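Long-range contacts in putative potassium transport protein (Staphylococcus aureus 08BA02176, PDB 4XTT), which probably regulates potassium transport in response to the second messenger cyclic di-AMP, which its RCK_C domain binds between two subunits: residues 42-47 with 67-72; 47-52 with 62-67. One frame throughout, in Å; residues are numbered along the deposited sequence.

Both contacts belong to the antiparallel sheet of the TrkA-C (RCK_C) domain, and their centres lie about 10 Å apart. Contact 1 pairs the inner strands 43-49 and 68-72 close to the centre of the chain; contact 2 joins the far end of strand 43-49 to the loop that leads into strand 68-72. Along the chain, both segments of contact 2 fall within the stretch that contact 1 brackets, and I47 and D67 serve in both. A probable hydrogen bond between K48 N and I68 O, 2.8 Å, continues the pairing from one to the other. Cyclic di-AMP (2BA) binds at contact 1, through the I44 backbone; the side chain of I47 is about 8 Å from 2BA.

Contact 1: residues 42-47 with 67-72; sequences INIIAI and DILIMI. With 2BA ((2R,3R,3aS,5R,7aR,9R,10R,10aS,12R,14aR)-2,9-bis(6-amino-9H-purin-9-yl)octahydro-2H,7H-difuro[3,2-d:3',2'-j][1,3,7,9,2,8 ]tetraoxadiphosphacyclododecine-3,5,10,12-tetrol 5,12-dioxide), chain C.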
ATOM      1  N   ILE A  42      -8.466  -1.917  -2.322  1.00 22.51           N
ATOM      2  CA  ILE A  42      -7.856  -0.999  -1.367  1.00 21.95           C
ATOM      3  C   ILE A  42      -6.482  -1.501  -0.964  1.00 24.84           C
ATOM      4  O   ILE A  42      -6.286  -2.704  -0.783  1.00 26.40           O
ATOM      5  CB  ILE A  42      -8.734  -0.840  -0.106  1.00 36.69           C
ATOM      6  CG1 ILE A  42     -10.128  -0.338  -0.485  1.00 36.51           C
ATOM      7  CG2 ILE A  42      -8.100   0.107   0.902  1.00 23.00           C
ATOM      8  CD1 ILE A  42     -11.038  -0.151   0.704  1.00 27.03           C
ATOM      9  N   ASN A  43      -5.530  -0.584  -0.830  1.00 24.33           N
ATOM     10  CA  ASN A  43      -4.202  -0.936  -0.359  1.00 20.19           C
ATOM     11  C   ASN A  43      -3.972  -0.427   1.059  1.00 28.12           C
ATOM     12  O   ASN A  43      -4.197   0.752   1.351  1.00 28.51           O
ATOM     13  CB  ASN A  43      -3.144  -0.371  -1.298  1.00 18.52           C
ATOM     14  CG  ASN A  43      -1.731  -0.739  -0.882  1.00 24.06           C
ATOM     15  OD1 ASN A  43      -1.489  -1.819  -0.347  1.00 23.71           O
ATOM     16  ND2 ASN A  43      -0.784   0.158  -1.144  1.00 39.51           N
ATOM     17  N   ILE A  44      -3.576  -1.329   1.950  1.00 21.92           N
ATOM     18  CA  ILE A  44      -3.217  -0.944   3.306  1.00 26.10           C
ATOM     19  C   ILE A  44      -1.703  -0.768   3.369  1.00 29.62           C
ATOM     20  O   ILE A  44      -0.946  -1.740   3.255  1.00 19.07           O
ATOM     21  CB  ILE A  44      -3.693  -1.988   4.322  1.00 31.98           C
ATOM     22  CG1 ILE A  44      -5.215  -2.128   4.234  1.00 26.20           C
ATOM     23  CG2 ILE A  44      -3.221  -1.639   5.727  1.00 20.62           C
ATOM     24  CD1 ILE A  44      -5.822  -2.901   5.355  1.00 40.68           C
ATOM     25  N   ILE A  45      -1.276   0.482   3.537  1.00 39.16           N
ATOM     26  CA  ILE A  45       0.140   0.864   3.510  1.00 39.06           C
ATOM     27  C   ILE A  45       0.807   0.493   4.831  1.00 27.27           C
ATOM     28  O   ILE A  45       1.960   0.057   4.863  1.00 23.17           O
ATOM     29  CB  ILE A  45       0.307   2.379   3.237  1.00 34.41           C
ATOM     30  CG1 ILE A  45      -0.412   2.754   1.944  1.00 51.35           C
ATOM     31  CG2 ILE A  45       1.767   2.758   3.145  1.00 28.80           C
ATOM     32  CD1 ILE A  45      -0.407   4.238   1.642  1.00 78.57           C
ATOM     33  N   ALA A  46       0.074   0.701   5.920  1.00 24.21           N
ATOM     34  CA  ALA A  46       0.585   0.472   7.264  1.00 23.39           C
ATOM     35  C   ALA A  46      -0.549   0.356   8.278  1.00 30.92           C
ATOM     36  O   ALA A  46      -1.708   0.664   7.977  1.00 23.52           O
ATOM     37  CB  ALA A  46       1.536   1.589   7.672  1.00 24.02           C
ATOM     38  N   ILE A  47      -0.195  -0.094   9.478  1.00 28.77           N
ATOM     39  CA  ILE A  47      -1.116  -0.170  10.609  1.00 29.81           C
ATOM     40  C   ILE A  47      -0.524   0.639  11.752  1.00 32.33           C
ATOM     41  O   ILE A  47       0.661   0.490  12.062  1.00 42.48           O
ATOM     42  CB  ILE A  47      -1.352  -1.634  11.082  1.00 49.72           C
ATOM     43  CG1 ILE A  47      -2.047  -2.456   9.994  1.00 41.72           C
ATOM     44  CG2 ILE A  47      -2.189  -1.671  12.350  1.00 29.84           C
ATOM     45  CD1 ILE A  47      -2.341  -3.896  10.404  1.00 33.88           C
ATOM     46  N   ASP A  67      -6.205  -0.699  16.514  1.00 56.86           N
ATOM     47  CA  ASP A  67      -5.366  -0.668  15.320  1.00 43.53           C
ATOM     48  C   ASP A  67      -5.949   0.266  14.280  1.00 45.31           C
ATOM     49  O   ASP A  67      -7.123   0.167  13.927  1.00 48.26           O
ATOM     50  CB  ASP A  67      -5.204  -2.065  14.722  1.00 50.32           C
ATOM     51  CG  ASP A  67      -4.170  -2.896  15.443  1.00 58.53           C
ATOM     52  OD1 ASP A  67      -3.290  -2.310  16.109  1.00 61.03           O
ATOM     53  OD2 ASP A  67      -4.246  -4.136  15.350  1.00 62.43           O
ATOM     54  N   ILE A  68      -5.124   1.188  13.809  1.00 32.92           N
ATOM     55  CA  ILE A  68      -5.541   2.128  12.788  1.00 42.47           C
ATOM     56  C   ILE A  68      -5.003   1.710  11.422  1.00 39.89           C
ATOM     57  O   ILE A  68      -3.796   1.768  11.179  1.00 48.44           O
ATOM     58  CB  ILE A  68      -5.083   3.560  13.131  1.00 48.68           C
ATOM     59  CG1 ILE A  68      -5.701   3.997  14.465  1.00 39.25           C
ATOM     60  CG2 ILE A  68      -5.493   4.528  12.030  1.00 34.37           C
ATOM     61  CD1 ILE A  68      -5.181   5.312  14.981  1.00 43.49           C
ATOM     62  N   LEU A  69      -5.891   1.261  10.540  1.00 29.54           N
ATOM     63  CA  LEU A  69      -5.469   0.888   9.197  1.00 37.67           C
ATOM     64  C   LEU A  69      -5.316   2.148   8.360  1.00 27.00           C
ATOM     65  O   LEU A  69      -6.230   2.968   8.282  1.00 23.12           O
ATOM     66  CB  LEU A  69      -6.462  -0.074   8.528  1.00 28.83           C
ATOM     67  CG  LEU A  69      -6.905  -1.308   9.317  1.00 34.88           C
ATOM     68  CD1 LEU A  69      -7.691  -2.250   8.431  1.00 23.43           C
ATOM     69  CD2 LEU A  69      -5.721  -2.033   9.934  1.00 52.33           C
ATOM     70  N   ILE A  70      -4.154   2.307   7.739  1.00 26.53           N
ATOM     71  CA  ILE A  70      -3.942   3.439   6.855  1.00 32.28           C
ATOM     72  C   ILE A  70      -4.158   2.968   5.415  1.00 28.57           C
ATOM     73  O   ILE A  70      -3.359   2.206   4.859  1.00 27.13           O
ATOM     74  CB  ILE A  70      -2.540   4.039   7.039  1.00 19.28           C
ATOM     75  CG1 ILE A  70      -2.275   4.292   8.523  1.00 26.64           C
ATOM     76  CG2 ILE A  70      -2.403   5.317   6.244  1.00 15.83           C
ATOM     77  CD1 ILE A  70      -0.926   4.908   8.813  1.00 23.74           C
ATOM     78  N   MET A  71      -5.244   3.433   4.809  1.00 30.40           N
ATOM     79  CA  MET A  71      -5.672   2.875   3.537  1.00 28.92           C
ATOM     80  C   MET A  71      -5.576   3.888   2.418  1.00 27.79           C
ATOM     81  O   MET A  71      -5.775   5.089   2.621  1.00 28.39           O
ATOM     82  CB  MET A  71      -7.106   2.372   3.635  1.00 25.92           C
ATOM     83  CG  MET A  71      -7.367   1.455   4.797  1.00 25.19           C
ATOM     84  SD  MET A  71      -9.112   1.026   4.883  1.00 35.58           S
ATOM     85  CE  MET A  71      -9.828   2.665   4.832  1.00 42.98           C
ATOM     86  N   ILE A  72      -5.307   3.388   1.222  1.00 28.71           N
ATOM     87  CA  ILE A  72      -5.248   4.231   0.047  1.00 31.62           C
ATOM     88  C   ILE A  72      -5.967   3.527  -1.100  1.00 32.11           C
ATOM     89  O   ILE A  72      -5.785   2.328  -1.318  1.00 33.76           O
ATOM     90  CB  ILE A  72      -3.778   4.570  -0.288  1.00 42.48           C
ATOM     91  CG1 ILE A  72      -3.686   5.602  -1.402  1.00 60.79           C
ATOM     92  CG2 ILE A  72      -2.987   3.318  -0.643  1.00 71.64           C
ATOM     93  CD1 ILE A  72      -2.273   6.091  -1.600  1.00 67.38           C
TER
HETATM   94  P   2BA C 301      -4.085  -9.980  -3.425  1.00 28.13           P
HETATM   95  O1P 2BA C 301      -4.417  -8.542  -3.535  1.00 29.80           O
HETATM   96  O2P 2BA C 301      -4.751 -10.677  -4.570  1.00 29.19           O
HETATM   97  O5' 2BA C 301      -2.498 -10.158  -3.589  1.00 24.10           O
HETATM   98  C5' 2BA C 301      -1.930 -11.478  -3.519  1.00 19.19           C
HETATM   99  C4' 2BA C 301      -0.459 -11.376  -3.453  1.00 23.80           C
HETATM  100  O4' 2BA C 301       0.092 -10.457  -4.499  1.00 25.45           O
HETATM  101  C3' 2BA C 301      -0.068 -10.799  -2.170  1.00 22.95           C
HETATM  102  O3' 2BA C 301       0.144 -11.861  -1.200  1.00 28.92           O
HETATM  103  C2' 2BA C 301       1.186 -10.116  -2.414  1.00 32.26           C
HETATM  104  O2' 2BA C 301       2.306 -11.035  -2.276  1.00 28.45           O
HETATM  105  C1' 2BA C 301       1.097  -9.620  -3.805  1.00 19.51           C
HETATM  106  N9  2BA C 301       0.649  -8.300  -3.812  1.00 33.94           N
HETATM  107  C8  2BA C 301      -0.474  -8.097  -4.186  1.00 32.24           C
HETATM  108  N7  2BA C 301      -0.734  -6.760  -4.128  1.00 24.09           N
HETATM  109  C5  2BA C 301       0.585  -6.270  -3.599  1.00 20.60           C
HETATM  110  C6  2BA C 301       1.204  -5.079  -3.245  1.00 22.10           C
HETATM  111  N6  2BA C 301       0.475  -3.894  -3.368  1.00 18.30           N
HETATM  112  N1  2BA C 301       2.466  -5.020  -2.791  1.00 23.42           N
HETATM  113  C2  2BA C 301       3.174  -6.114  -2.667  1.00 18.80           C
HETATM  114  N3  2BA C 301       2.673  -7.296  -2.973  1.00 22.07           N
HETATM  115  C4  2BA C 301       1.412  -7.435  -3.439  1.00 33.07           C
HETATM  116  P1  2BA C 301      -0.335 -11.555   0.307  1.00 32.74           P
HETATM  117 O1P1 2BA C 301       0.499 -10.415   0.776  1.00 26.60           O
HETATM  118 O2P1 2BA C 301      -0.012 -12.746   1.143  1.00 27.35           O
HETATM  119 O5'1 2BA C 301      -1.861 -11.128   0.538  1.00 26.93           O
HETATM  120 C5'1 2BA C 301      -2.926 -11.960   0.109  1.00 17.93           C
HETATM  121 C4'1 2BA C 301      -4.173 -11.167   0.179  1.00 21.92           C
HETATM  122 O4'1 2BA C 301      -4.282 -10.492   1.500  1.00 22.64           O
HETATM  123 C3'1 2BA C 301      -4.145 -10.083  -0.816  1.00 24.73           C
HETATM  124 O3'1 2BA C 301      -4.748 -10.500  -2.066  1.00 30.49           O
HETATM  125 C2'1 2BA C 301      -4.921  -8.998  -0.237  1.00 31.35           C
HETATM  126 O2'1 2BA C 301      -6.320  -9.205  -0.556  1.00 32.48           O
HETATM  127 C1'1 2BA C 301      -4.720  -9.095   1.219  1.00 21.33           C
HETATM  128  N91 2BA C 301      -3.735  -8.184   1.648  1.00 31.32           N
HETATM  129  C81 2BA C 301      -2.662  -8.611   2.047  1.00 21.66           C
HETATM  130  N71 2BA C 301      -1.817  -7.598   2.422  1.00 20.72           N
HETATM  131  C51 2BA C 301      -2.744  -6.446   2.113  1.00 28.42           C
HETATM  132  C61 2BA C 301      -2.719  -5.050   2.191  1.00 26.57           C
HETATM  133  N61 2BA C 301      -1.554  -4.388   2.679  1.00 35.30           N
HETATM  134  N11 2BA C 301      -3.735  -4.305   1.827  1.00 26.91           N
HETATM  135  C21 2BA C 301      -4.853  -4.851   1.367  1.00 22.07           C
HETATM  136  N31 2BA C 301      -5.002  -6.176   1.246  1.00 26.08           N
HETATM  137  C41 2BA C 301      -3.994  -7.012   1.601  1.00 30.31           C
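Strands 43-47 and 68-72 are antiparallel neighbours in the RCK_C sheet, and their pairing is interrupted by a classic beta bulge: I45 and A46 together face I70. The evidence is the bonding, with I45 N giving to I70 O (3.0 Å) while I70 N gives to A46 O (3.0 Å), and the helical psi of I45, -40°. Before the bulge the register is regular, N43 and I72 forming a hydrogen-bonded pair in which N43 N reaches I72 O at 3.0 Å. I44, in the non-hydrogen-bonded pair with M71, turns its polar backbone groups outward to one adenine of cyclic di-AMP: I44 N donates to N11 (3.0 Å), and N61 donates to I44 O (2.8 Å). Its side chain starts beside the base and ends on L69. CB and CG1 pack against N11; CG1 lies anti to the carbonyl carbon (chi1 -60°), which leaves CG2 beside that carbon, near I70 O at 3.9 Å; an extended chi2 of -168° then carries CD1 to L69 CD1, 3.7 Å away. Farther along, I47 lies alongside L69, CG1 against CD2, and sets CG2 against D67 CB. On the face shared by N43 and I72, the second subunit packs, and its S56 OG is hydrogen-bonded to I72 O. There I72 holds CG2 between its own N and carbonyl carbon, where it meets I45 CD1 at 3.6 Å.

Contact 2: residues 47-52 with 62-67; sequences IKRGKE and NLEIGD
Two tight turns stand next to each other here, and R49 and D67, whose CA atoms are 5.4 Å apart, mark where they come closest. Residues 49-52 form a type II' beta turn closed by a reciprocal pair of bonds between R49 and E52: R49 N donates to E52 O (2.7 Å) and E52 N to R49 O (2.9 Å), with G50 taking the positive phi at the first corner. Residues 64-67 make a type II turn in which D67 N reaches E64 O at 3.2 Å; G66, also at positive phi, occupies the second corner, where a CB would press on the carbonyl oxygen of I65. The first turn is the two-residue connection of the beta hairpin 43-49/52-55, and the second delivers the chain into strand 68-72, so the contact joins the hairpin tip to the entry of the neighbouring strand. A salt-bridge network of three side chains links them. With CG anti to its backbone N (chi1 -174°) and bends at chi2 and chi3, R49 runs alongside D67, passing CD by OD1 and bringing NH2 to OD2 at 2.8 Å. The guanidinium and this carboxylate are tilted 55° apart, so the pair is no flat, two-pronged one. E64 comes across at about a right angle; its OE1 is 3.3 Å from R49 NH2 but well out of the guanidinium plane, a purely electrostatic partner. D67 OD2 is gripped a second time by E64 N (2.7 Å, 150° at the hydrogen), which arrives from above the carboxylate plane. This donor and the arginine probably favour an ionised D67, partly offset by the nearby carboxylate of E64. On the buried side L63 crosses I47 obliquely, CD2 touching CD1 at 3.7 Å.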
ATOM      1  N   ILE A  47      -0.195  -0.094   9.478  1.00 28.77           N
ATOM      2  CA  ILE A  47      -1.116  -0.170  10.609  1.00 29.81           C
ATOM      3  C   ILE A  47      -0.524   0.639  11.752  1.00 32.33           C
ATOM      4  O   ILE A  47       0.661   0.490  12.062  1.00 42.48           O
ATOM      5  CB  ILE A  47      -1.352  -1.634  11.082  1.00 49.72           C
ATOM      6  CG1 ILE A  47      -2.047  -2.456   9.994  1.00 41.72           C
ATOM      7  CG2 ILE A  47      -2.189  -1.671  12.350  1.00 29.84           C
ATOM      8  CD1 ILE A  47      -2.341  -3.896  10.404  1.00 33.88           C
ATOM      9  N   LYS A  48      -1.322   1.503  12.373  1.00 41.36           N
ATOM     10  CA  LYS A  48      -0.843   2.211  13.562  1.00 42.95           C
ATOM     11  C   LYS A  48      -1.143   1.438  14.832  1.00 37.45           C
ATOM     12  O   LYS A  48      -2.298   1.303  15.240  1.00 39.31           O
ATOM     13  CB  LYS A  48      -1.454   3.602  13.689  1.00 54.47           C
ATOM     14  CG  LYS A  48      -0.854   4.639  12.793  1.00 39.25           C
ATOM     15  CD  LYS A  48      -0.986   6.020  13.418  1.00 50.80           C
ATOM     16  CE  LYS A  48      -0.165   6.120  14.710  1.00 49.95           C
ATOM     17  NZ  LYS A  48       0.027   7.530  15.183  1.00 48.18           N
ATOM     18  N   ARG A  49      -0.090   0.928  15.454  1.00 46.27           N
ATOM     19  CA  ARG A  49      -0.223   0.229  16.717  1.00 48.84           C
ATOM     20  C   ARG A  49       0.323   1.139  17.816  1.00 54.16           C
ATOM     21  O   ARG A  49       1.522   1.411  17.888  1.00 47.58           O
ATOM     22  CB  ARG A  49       0.509  -1.107  16.692  1.00 51.18           C
ATOM     23  CG  ARG A  49       0.279  -1.943  17.942  1.00 48.79           C
ATOM     24  CD  ARG A  49      -0.601  -3.137  17.634  1.00 52.50           C
ATOM     25  NE  ARG A  49       0.095  -4.104  16.788  1.00 78.33           N
ATOM     26  CZ  ARG A  49      -0.502  -5.098  16.138  1.00 69.93           C
ATOM     27  NH1 ARG A  49       0.216  -5.930  15.394  1.00 58.16           N
ATOM     28  NH2 ARG A  49      -1.816  -5.258  16.230  1.00 71.34           N
ATOM     29  N   GLY A  50      -0.575   1.603  18.673  1.00 62.60           N
ATOM     30  CA  GLY A  50      -0.255   2.632  19.635  1.00 48.80           C
ATOM     31  C   GLY A  50       0.118   3.877  18.862  1.00 55.68           C
ATOM     32  O   GLY A  50      -0.725   4.447  18.168  1.00 62.35           O
ATOM     33  N   LYS A  51       1.382   4.279  18.936  1.00 49.16           N
ATOM     34  CA  LYS A  51       1.839   5.443  18.188  1.00 58.56           C
ATOM     35  C   LYS A  51       3.008   5.023  17.312  1.00 48.91           C
ATOM     36  O   LYS A  51       3.887   5.813  16.980  1.00 60.87           O
ATOM     37  CB  LYS A  51       2.228   6.581  19.138  1.00 66.17           C
ATOM     38  CG  LYS A  51       1.093   7.032  20.065  1.00 78.94           C
ATOM     39  CD  LYS A  51      -0.173   7.454  19.304  1.00 73.94           C
ATOM     40  CE  LYS A  51       0.010   8.777  18.574  1.00 68.66           C
ATOM     41  NZ  LYS A  51      -1.275   9.301  18.024  1.00 70.38           N
ATOM     42  N   GLU A  52       2.985   3.751  16.942  1.00 51.96           N
ATOM     43  CA  GLU A  52       4.014   3.121  16.133  1.00 50.28           C
ATOM     44  C   GLU A  52       3.422   2.556  14.828  1.00 46.66           C
ATOM     45  O   GLU A  52       2.279   2.099  14.804  1.00 48.22           O
ATOM     46  CB  GLU A  52       4.692   2.035  16.965  1.00 59.89           C
ATOM     47  CG  GLU A  52       5.675   1.165  16.229  1.00 86.91           C
ATOM     48  CD  GLU A  52       6.086  -0.038  17.057  1.00 89.88           C
ATOM     49  OE1 GLU A  52       5.498  -0.238  18.146  1.00 87.64           O
ATOM     50  OE2 GLU A  52       6.982  -0.788  16.618  1.00 88.67           O
ATOM     51  N   ASN A  62      -3.848 -11.241  13.398  1.00 47.00           N
ATOM     52  CA  ASN A  62      -5.166 -10.758  13.791  1.00 48.99           C
ATOM     53  C   ASN A  62      -5.125  -9.283  14.156  1.00 45.06           C
ATOM     54  O   ASN A  62      -4.246  -8.841  14.892  1.00 51.21           O
ATOM     55  CB  ASN A  62      -5.714 -11.594  14.946  1.00 42.21           C
ATOM     56  CG  ASN A  62      -6.215 -12.949  14.484  1.00 36.00           C
ATOM     57  OD1 ASN A  62      -6.151 -13.268  13.299  1.00 44.99           O
ATOM     58  ND2 ASN A  62      -6.678 -13.765  15.422  1.00 40.65           N
ATOM     59  N   LEU A  63      -6.082  -8.522  13.639  1.00 53.25           N
ATOM     60  CA  LEU A  63      -6.161  -7.107  13.966  1.00 51.64           C
ATOM     61  C   LEU A  63      -6.617  -6.962  15.406  1.00 53.12           C
ATOM     62  O   LEU A  63      -7.597  -7.576  15.823  1.00 59.46           O
ATOM     63  CB  LEU A  63      -7.128  -6.375  13.030  1.00 35.11           C
ATOM     64  CG  LEU A  63      -6.851  -6.382  11.525  1.00 48.60           C
ATOM     65  CD1 LEU A  63      -8.008  -5.731  10.796  1.00 44.79           C
ATOM     66  CD2 LEU A  63      -5.539  -5.676  11.182  1.00 34.74           C
ATOM     67  N   GLU A  64      -5.904  -6.134  16.160  1.00 62.22           N
ATOM     68  CA  GLU A  64      -6.238  -5.900  17.555  1.00 65.33           C
ATOM     69  C   GLU A  64      -7.050  -4.626  17.684  1.00 65.73           C
ATOM     70  O   GLU A  64      -7.091  -3.806  16.764  1.00 62.22           O
ATOM     71  CB  GLU A  64      -4.965  -5.825  18.401  1.00 48.91           C
ATOM     72  CG  GLU A  64      -4.064  -7.042  18.224  1.00 60.97           C
ATOM     73  CD  GLU A  64      -2.807  -6.980  19.062  1.00 79.88           C
ATOM     74  OE1 GLU A  64      -2.401  -5.863  19.447  1.00 88.33           O
ATOM     75  OE2 GLU A  64      -2.225  -8.052  19.339  1.00 98.75           O
ATOM     76  N   ILE A  65      -7.698  -4.466  18.830  1.00 61.11           N
ATOM     77  CA  ILE A  65      -8.517  -3.295  19.085  1.00 69.92           C
ATOM     78  C   ILE A  65      -7.646  -2.036  19.114  1.00 67.90           C
ATOM     79  O   ILE A  65      -6.572  -2.011  19.719  1.00 54.36           O
ATOM     80  CB  ILE A  65      -9.290  -3.435  20.416  1.00 71.95           C
ATOM     81  CG1 ILE A  65      -9.807  -4.868  20.597  1.00 77.02           C
ATOM     82  CG2 ILE A  65     -10.436  -2.452  20.476  1.00 75.93           C
ATOM     83  CD1 ILE A  65      -8.928  -5.753  21.480  1.00 69.78           C
ATOM     84  N   GLY A  66      -8.103  -0.996  18.428  1.00 63.13           N
ATOM     85  CA  GLY A  66      -7.388   0.263  18.399  1.00 59.69           C
ATOM     86  C   GLY A  66      -6.403   0.390  17.255  1.00 58.36           C
ATOM     87  O   GLY A  66      -5.829   1.463  17.050  1.00 55.48           O
ATOM     88  N   ASP A  67      -6.205  -0.699  16.514  1.00 56.86           N
ATOM     89  CA  ASP A  67      -5.366  -0.668  15.320  1.00 43.53           C
ATOM     90  C   ASP A  67      -5.949   0.266  14.280  1.00 45.31           C
ATOM     91  O   ASP A  67      -7.123   0.167  13.927  1.00 48.26           O
ATOM     92  CB  ASP A  67      -5.204  -2.065  14.722  1.00 50.32           C
ATOM     93  CG  ASP A  67      -4.170  -2.896  15.443  1.00 58.53           C
ATOM     94  OD1 ASP A  67      -3.290  -2.310  16.109  1.00 61.03           O
ATOM     95  OD2 ASP A  67      -4.246  -4.136  15.350  1.00 62.43           O
TER